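Local coordinates for cysteine desulfurase (Fervidobacterium islandicum, PDB 6A6E), which probably uses pyridoxal-5'-phosphate to remove sulfur from cysteine, as SufS-type cysteine desulfurases do in supplying persulfide sulfur for iron-sulfur cluster assembly, at residues L253-M265 with T275-T287. Sequence-based numbering, arbitrary orientation.
Sequences LEQLEPFLYGGEM and TFNVLPYRFEAGT. With PLP (pyridoxal-5'-phosphate), chain Q.
Apolar contacts centre on Phe276, whose ring takes Pro258 CG almost squarely over one face, 3.7 Å from the centroid. Met265 lies alongside, pointing the same way; with CG between the backbone N and carbonyl carbon (chi1 59°) and the chain bent at chi2 and chi3, it brings CE within 3.6 Å of Phe276 CD1, while SD makes an oblique Met-aromatic contact 5.3 Å from the ring centroid. With the Phe276 ring cut back to an alanine, Pro258 CG and Met265 CE lose their shared aromatic partner, and a gap would probably open beside Tyr261. Phe283 works differently, turning its edge to the backbone, with CZ 3.2 Å from Leu253 O, while Arg282 CG covers one face.

Among polar contacts, Asn277 clasps the backbone at 264-265: its ND2 gives Glu264 O a nearly straight bond of 2.8 Å, and its backbone N binds Met265 O. Asn277 O in turn receives both NE and NH2 of Arg282, a side-on grip that steadies the guanidinium, whose NH1 reaches Glu254 O through water 1. Gly286 N bonds to Gly263 O (3.0 Å), opposite Met265 N across the carbonyl plane.

Thr287 follows, donating from N and OG1 to phosphate oxygen O3P of a PLP also held by Ser233 and His235 of the second subunit: the intersubunit active site characteristic of fold-type I PLP enzymes.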
# COMPACT_ATOMS: atom_id res chain seq x y z
N LEU A 253 9.67 14.77 -12.85
CA LEU A 253 8.73 14.72 -11.73
C LEU A 253 8.19 16.12 -11.44
O LEU A 253 7.04 16.27 -11.07
CB LEU A 253 9.43 14.22 -10.48
CG LEU A 253 9.74 12.72 -10.39
CD1 LEU A 253 10.55 12.45 -9.16
CD2 LEU A 253 8.49 11.86 -10.43
N GLU A 254 9.03 17.15 -11.57
CA GLU A 254 8.59 18.50 -11.29
C GLU A 254 7.48 19.00 -12.19
O GLU A 254 6.81 19.94 -11.80
CB GLU A 254 9.74 19.51 -11.34
CG GLU A 254 10.62 19.50 -10.11
CD GLU A 254 12.00 20.12 -10.34
OE1 GLU A 254 12.40 20.41 -11.50
OE2 GLU A 254 12.73 20.28 -9.34
N GLN A 255 7.30 18.41 -13.35
CA GLN A 255 6.27 18.82 -14.29
C GLN A 255 5.02 17.89 -14.29
O GLN A 255 4.04 18.11 -15.06
CB GLN A 255 6.90 18.89 -15.71
CG GLN A 255 8.08 19.88 -15.81
CD GLN A 255 7.70 21.29 -15.37
OE1 GLN A 255 8.26 21.84 -14.44
NE2 GLN A 255 6.70 21.84 -16.02
N LEU A 256 5.00 16.88 -13.41
CA LEU A 256 3.97 15.86 -13.52
C LEU A 256 2.85 16.21 -12.59
O LEU A 256 3.14 16.55 -11.43
CB LEU A 256 4.49 14.50 -13.07
CG LEU A 256 5.09 13.45 -13.95
CD1 LEU A 256 5.18 12.16 -13.10
CD2 LEU A 256 4.29 13.23 -15.22
N GLU A 257 1.60 16.16 -13.07
CA GLU A 257 0.42 16.17 -12.20
C GLU A 257 0.44 14.95 -11.19
O GLU A 257 0.71 13.82 -11.59
CB GLU A 257 -0.87 16.13 -13.03
CG GLU A 257 -2.21 16.08 -12.22
CD GLU A 257 -2.60 17.38 -11.54
OE1 GLU A 257 -1.98 18.42 -11.78
OE2 GLU A 257 -3.51 17.37 -10.69
N PRO A 258 0.14 15.19 -9.91
CA PRO A 258 0.13 14.04 -8.95
C PRO A 258 -0.88 13.03 -9.42
O PRO A 258 -1.92 13.40 -10.01
CB PRO A 258 -0.31 14.67 -7.65
CG PRO A 258 0.22 16.12 -7.74
CD PRO A 258 0.07 16.49 -9.20
N PHE A 259 -0.61 11.76 -9.15
CA PHE A 259 -1.59 10.70 -9.42
C PHE A 259 -2.77 10.75 -8.38
O PHE A 259 -3.92 10.92 -8.73
CB PHE A 259 -0.85 9.32 -9.39
CG PHE A 259 -1.71 8.18 -9.67
CD1 PHE A 259 -2.81 8.31 -10.49
CD2 PHE A 259 -1.49 6.97 -9.02
CE1 PHE A 259 -3.64 7.25 -10.74
CE2 PHE A 259 -2.31 5.88 -9.30
CZ PHE A 259 -3.36 6.03 -10.16
N LEU A 260 -2.44 10.55 -7.12
CA LEU A 260 -3.34 10.59 -6.01
C LEU A 260 -3.23 11.92 -5.25
O LEU A 260 -2.14 12.53 -5.16
CB LEU A 260 -3.00 9.48 -5.02
CG LEU A 260 -2.89 8.04 -5.56
CD1 LEU A 260 -2.62 7.01 -4.45
CD2 LEU A 260 -4.13 7.73 -6.34
N TYR A 261 -4.36 12.29 -4.61
CA TYR A 261 -4.47 13.50 -3.82
C TYR A 261 -4.94 13.26 -2.43
O TYR A 261 -5.66 12.31 -2.19
CB TYR A 261 -5.50 14.39 -4.49
CG TYR A 261 -5.29 14.62 -5.97
CD1 TYR A 261 -4.40 15.57 -6.42
CD2 TYR A 261 -6.04 13.90 -6.92
CE1 TYR A 261 -4.22 15.79 -7.79
CE2 TYR A 261 -5.87 14.10 -8.28
CZ TYR A 261 -5.00 15.06 -8.71
OH TYR A 261 -4.86 15.22 -10.10
N GLY A 262 -4.54 14.14 -1.52
CA GLY A 262 -4.91 14.04 -0.13
C GLY A 262 -3.92 14.82 0.72
O GLY A 262 -3.30 15.80 0.27
N GLY A 263 -3.74 14.36 1.93
CA GLY A 263 -2.87 15.00 2.84
C GLY A 263 -1.43 14.80 2.52
O GLY A 263 -1.10 13.93 1.66
N GLU A 264 -0.63 15.70 3.10
CA GLU A 264 0.83 15.81 2.94
C GLU A 264 1.32 16.26 1.56
O GLU A 264 2.30 16.99 1.48
CB GLU A 264 1.53 14.50 3.33
CG GLU A 264 3.03 14.45 3.07
CD GLU A 264 3.87 15.46 3.86
OE1 GLU A 264 3.38 16.08 4.83
OE2 GLU A 264 5.06 15.60 3.53
N MET A 265 0.70 15.80 0.50
CA MET A 265 1.12 16.17 -0.83
C MET A 265 0.71 17.59 -1.25
O MET A 265 1.13 18.06 -2.31
CB MET A 265 0.66 15.14 -1.87
CG MET A 265 -0.83 14.89 -1.98
SD MET A 265 -1.84 16.09 -2.89
CE MET A 265 -1.11 15.80 -4.51
N THR A 275 -2.74 23.77 -4.15
CA THR A 275 -1.40 23.73 -4.69
C THR A 275 -0.66 22.59 -3.94
O THR A 275 -1.16 22.06 -2.92
CB THR A 275 -0.69 25.05 -4.43
OG1 THR A 275 -0.69 25.26 -3.03
CG2 THR A 275 -1.45 26.22 -5.16
N PHE A 276 0.50 22.22 -4.46
CA PHE A 276 1.17 20.98 -4.08
C PHE A 276 2.47 21.24 -3.36
O PHE A 276 3.07 22.27 -3.52
CB PHE A 276 1.42 20.14 -5.31
CG PHE A 276 0.17 19.81 -6.08
CD1 PHE A 276 -0.96 19.29 -5.44
CD2 PHE A 276 0.14 20.00 -7.48
CE1 PHE A 276 -2.10 19.04 -6.15
CE2 PHE A 276 -1.00 19.71 -8.18
CZ PHE A 276 -2.10 19.21 -7.54
N ASN A 277 2.86 20.30 -2.53
CA ASN A 277 4.12 20.33 -1.81
C ASN A 277 5.31 20.13 -2.80
O ASN A 277 5.11 19.84 -3.97
CB ASN A 277 4.06 19.21 -0.77
CG ASN A 277 4.87 19.47 0.44
OD1 ASN A 277 5.82 20.28 0.40
ND2 ASN A 277 4.59 18.68 1.52
N VAL A 278 6.51 20.29 -2.29
CA VAL A 278 7.73 19.99 -3.05
C VAL A 278 7.96 18.48 -3.20
O VAL A 278 7.24 17.69 -2.58
CB VAL A 278 8.97 20.62 -2.36
CG1 VAL A 278 8.76 22.13 -2.23
CG2 VAL A 278 9.26 20.03 -0.98
N LEU A 279 8.97 18.11 -3.98
CA LEU A 279 9.37 16.70 -4.20
C LEU A 279 10.06 16.22 -2.96
O LEU A 279 10.76 16.99 -2.34
CB LEU A 279 10.39 16.56 -5.35
CG LEU A 279 9.94 16.95 -6.76
CD1 LEU A 279 10.97 16.56 -7.81
CD2 LEU A 279 8.62 16.36 -7.13
N PRO A 280 9.92 14.96 -2.58
CA PRO A 280 9.11 13.90 -3.20
C PRO A 280 7.66 13.84 -2.70
O PRO A 280 6.83 13.06 -3.20
CB PRO A 280 9.80 12.63 -2.69
CG PRO A 280 10.34 12.99 -1.33
CD PRO A 280 10.76 14.44 -1.48
N TYR A 281 7.37 14.69 -1.73
CA TYR A 281 6.13 14.64 -0.93
C TYR A 281 4.91 14.93 -1.77
O TYR A 281 3.79 14.45 -1.48
CB TYR A 281 6.23 15.65 0.22
CG TYR A 281 7.51 15.58 1.04
CD1 TYR A 281 7.89 14.40 1.71
CD2 TYR A 281 8.37 16.67 1.12
CE1 TYR A 281 9.07 14.34 2.40
CE2 TYR A 281 9.55 16.61 1.84
CZ TYR A 281 9.87 15.45 2.48
OH TYR A 281 11.04 15.42 3.18
N ARG A 282 5.10 15.71 -2.83
CA ARG A 282 4.08 15.89 -3.85
C ARG A 282 3.38 14.62 -4.34
O ARG A 282 2.18 14.69 -4.76
CB ARG A 282 4.71 16.60 -5.05
CG ARG A 282 3.79 16.83 -6.22
CD ARG A 282 4.53 17.59 -7.34
NE ARG A 282 4.92 18.85 -6.78
CZ ARG A 282 5.73 19.73 -7.35
NH1 ARG A 282 6.28 19.52 -8.56
NH2 ARG A 282 5.99 20.83 -6.66
N PHE A 283 4.11 13.50 -4.37
CA PHE A 283 3.60 12.27 -4.94
C PHE A 283 3.30 11.19 -3.90
O PHE A 283 3.07 10.04 -4.29
CB PHE A 283 4.55 11.74 -6.01
CG PHE A 283 4.75 12.72 -7.13
CD1 PHE A 283 3.73 12.99 -7.97
CD2 PHE A 283 5.92 13.43 -7.25
CE1 PHE A 283 3.85 13.90 -8.98
CE2 PHE A 283 6.08 14.36 -8.28
CZ PHE A 283 5.03 14.61 -9.14
N GLU A 284 3.27 11.59 -2.63
CA GLU A 284 2.83 10.75 -1.50
C GLU A 284 1.57 11.28 -0.79
O GLU A 284 1.66 12.16 0.01
CB GLU A 284 3.99 10.55 -0.50
CG GLU A 284 5.11 9.71 -1.15
CD GLU A 284 6.37 9.45 -0.30
OE1 GLU A 284 6.40 9.76 0.93
OE2 GLU A 284 7.31 8.83 -0.87
N ALA A 285 0.42 10.75 -1.17
CA ALA A 285 -0.86 11.16 -0.67
C ALA A 285 -1.29 10.33 0.52
O ALA A 285 -1.38 9.11 0.42
CB ALA A 285 -1.91 11.12 -1.78
N GLY A 286 -1.52 10.99 1.64
CA GLY A 286 -1.95 10.35 2.89
C GLY A 286 -0.83 9.52 3.55
O GLY A 286 0.33 9.55 3.19
N THR A 287 -1.20 8.76 4.53
CA THR A 287 -0.20 7.97 5.27
C THR A 287 0.33 6.83 4.38
O THR A 287 -0.44 5.97 3.88
CB THR A 287 -0.83 7.41 6.57
OG1 THR A 287 -1.46 8.47 7.31
CG2 THR A 287 0.25 6.76 7.42
N1 PLP Q . -10.04 11.04 6.87
C2 PLP Q . -10.05 11.28 8.18
C2A PLP Q . -11.25 11.80 8.86
C3 PLP Q . -8.86 10.88 8.99
O3 PLP Q . -8.86 11.01 10.34
C4 PLP Q . -7.72 10.30 8.26
C4A PLP Q . -6.55 9.87 9.00
C5 PLP Q . -7.80 10.20 6.77
C6 PLP Q . -8.99 10.59 6.17
C5A PLP Q . -6.62 9.70 5.96
O4P PLP Q . -6.11 8.43 6.29
P PLP Q . -4.71 7.81 5.69
O1P PLP Q . -5.07 7.60 4.26
O2P PLP Q . -4.59 6.54 6.50
O3P PLP Q . -3.72 8.91 5.99
O HOH W 1 7.43 21.83 -9.93
O HOH W 2 0.37 12.47 -4.49
O HOH W 3 0.57 10.89 -6.57